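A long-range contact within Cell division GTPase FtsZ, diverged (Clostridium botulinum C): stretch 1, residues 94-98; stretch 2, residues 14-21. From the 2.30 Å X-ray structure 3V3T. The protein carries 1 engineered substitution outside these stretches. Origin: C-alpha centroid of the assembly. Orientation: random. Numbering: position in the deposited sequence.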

# COMPACT_ATOMS: atom_id res chain seq x y z
N PHE A 94 -2.92 5.53 -4.78
CA PHE A 94 -2.89 6.63 -3.84
C PHE A 94 -2.19 6.13 -2.59
O PHE A 94 -2.29 4.95 -2.23
CB PHE A 94 -4.31 7.09 -3.51
CG PHE A 94 -5.03 7.69 -4.67
CD1 PHE A 94 -4.97 9.06 -4.90
CD2 PHE A 94 -5.74 6.89 -5.55
CE1 PHE A 94 -5.62 9.61 -5.99
CE2 PHE A 94 -6.40 7.43 -6.63
CZ PHE A 94 -6.33 8.81 -6.86
N VAL A 95 -1.49 7.02 -1.92
CA VAL A 95 -0.72 6.66 -0.75
C VAL A 95 -0.92 7.70 0.33
O VAL A 95 -0.75 8.90 0.08
CB VAL A 95 0.77 6.61 -1.10
CG1 VAL A 95 1.55 6.06 0.06
CG2 VAL A 95 0.99 5.74 -2.35
N ALA A 96 -1.31 7.27 1.52
CA ALA A 96 -1.53 8.24 2.59
C ALA A 96 -1.23 7.68 3.97
O ALA A 96 -1.47 6.50 4.25
CB ALA A 96 -2.98 8.73 2.54
N THR A 97 -0.73 8.55 4.83
CA THR A 97 -0.68 8.29 6.26
C THR A 97 -2.08 8.60 6.77
O THR A 97 -2.55 9.74 6.70
CB THR A 97 0.38 9.18 6.95
OG1 THR A 97 1.67 8.78 6.50
CG2 THR A 97 0.33 9.02 8.45
N MET A 98 -2.75 7.58 7.29
CA MET A 98 -4.17 7.68 7.59
C MET A 98 -4.46 8.58 8.77
O MET A 98 -5.59 9.04 8.93
CB MET A 98 -4.76 6.29 7.78
CG MET A 98 -4.62 5.46 6.51
SD MET A 98 -5.08 3.72 6.67
CE MET A 98 -6.83 3.82 6.98
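Stretch 2 14-21: QGGGNIVD

The most unusual feature of this contact is that a helix comes down on a strand backbone to backbone, with no side chain of its own at the closest point. The CA of Gly16 lies 4.2 Å from the CA of Ala96, and the axes of helix 14-21 and strand 94-97 approach to 5.7 Å. At this spacing the helix has no room for a CB at either Gly15 or Gly16. An ideal CB on Gly16 would point toward the strand and fall 2.3 Å from Val95 O, a clash, and 3.3 Å from Ala96 CA, which is tight. On Gly15 the result is more severe, because an ideal CB would sit 1.6 Å from Thr97 OG1. Gly17 follows a different rule: a CB there would point away and meet nothing of the strand, so this contact does not account for the third glycine.

Stretch 2 is helical throughout, with phi/psi values near -60/-45 and i to i+4 backbone hydrogen bonds such as Ile19 N to Gly15 O at 3.1 Å and Val20 N to Gly16 O at 3.1 Å. Three consecutive glycines therefore do not interrupt the helix. Stretch 1 is extended from Phe94 to Thr97 and leaves the strand at Met98. The N-to-C directions of the two elements make an angle of 124°, so the helix crosses the strand obliquely and runs partly against it. The register reflects this opposed sense: Ala96 pairs with Gly16, while Thr97, one step later on the strand, pairs with Gly15, one step earlier on the helix, at a CA to CA distance of 5.0 Å.

The strand's alternation sets which side chains take part. Val95 and Thr97 direct their CA-to-CB bonds toward the helix, whereas Phe94 and Ala96 direct theirs away. Thr97, in the m rotamer, brings its OG1 to 3.0 Å from Gly15 CA and 3.7 Å from Gly16 N. Neither approach is a hydrogen bond, and none joins the two stretches directly. A water instead bridges the backbones, accepting from Gly16 N at 3.1 Å and from Thr97 N at 3.0 Å, and so gives both amides a partner where the helix begins its course over the strand.

Farther along the helix, glycine gives way to branched aliphatic residues, and the packing becomes conventional. Val95, in the t rotamer, packs against both: its CG1 lies 4.0 Å from Ile19 CG2, and its CG2 lies 3.8 Å from Val20 CG2. All three residues are buried, and their CA-to-CB bonds point toward the opposing element. Val95 also has its carbonyl O 3.7 Å from Gly16 CA, and it contributes the largest covered area of any residue here, 74 Å² of the 235 Å² buried in total. The rule to read from this contact is compact: glycine where the backbones nearly touch, a water that accepts from one amide of each element, and beta-branched side chains in contact beyond.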

# COMPACT_ATOMS: atom_id res chain seq x y z
N GLN A 14 1.95 14.61 3.85
CA GLN A 14 3.36 14.47 4.19
C GLN A 14 3.82 13.00 4.22
O GLN A 14 4.75 12.62 3.51
CB GLN A 14 3.63 15.15 5.53
CG GLN A 14 5.10 15.37 5.82
CD GLN A 14 5.32 15.94 7.22
OE1 GLN A 14 5.12 15.26 8.23
NE2 GLN A 14 5.72 17.20 7.27
N GLY A 15 3.16 12.18 5.04
CA GLY A 15 3.55 10.79 5.22
C GLY A 15 3.58 10.00 3.92
O GLY A 15 4.56 9.32 3.62
N GLY A 16 2.51 10.09 3.15
CA GLY A 16 2.46 9.42 1.86
C GLY A 16 3.57 9.88 0.93
O GLY A 16 4.15 9.08 0.18
N GLY A 17 3.88 11.16 0.97
CA GLY A 17 4.92 11.69 0.10
C GLY A 17 6.25 11.07 0.46
O GLY A 17 7.05 10.72 -0.41
N ASN A 18 6.50 10.93 1.75
CA ASN A 18 7.76 10.35 2.22
C ASN A 18 7.91 8.91 1.77
O ASN A 18 9.01 8.45 1.45
CB ASN A 18 7.87 10.47 3.75
CG ASN A 18 8.09 11.92 4.20
OD1 ASN A 18 8.54 12.76 3.42
ND2 ASN A 18 7.76 12.21 5.45
N ILE A 19 6.79 8.19 1.73
CA ILE A 19 6.78 6.82 1.29
C ILE A 19 7.15 6.71 -0.18
O ILE A 19 8.00 5.90 -0.57
CB ILE A 19 5.42 6.16 1.54
CG1 ILE A 19 5.25 5.92 3.05
CG2 ILE A 19 5.32 4.85 0.77
CD1 ILE A 19 3.83 5.59 3.47
N VAL A 20 6.52 7.53 -1.01
CA VAL A 20 6.79 7.49 -2.44
C VAL A 20 8.17 8.05 -2.78
O VAL A 20 8.86 7.53 -3.65
CB VAL A 20 5.67 8.18 -3.24
CG1 VAL A 20 5.99 8.21 -4.74
CG2 VAL A 20 4.38 7.43 -3.00
N ASP A 21 8.57 9.11 -2.08
CA ASP A 21 9.91 9.67 -2.22
C ASP A 21 10.96 8.60 -1.90
O ASP A 21 11.97 8.48 -2.59
CB ASP A 21 10.07 10.84 -1.26
CG ASP A 21 11.20 11.76 -1.64
OD1 ASP A 21 11.52 11.83 -2.85
OD2 ASP A 21 11.76 12.42 -0.74
O HOH W 1 -0.21 11.36 3.85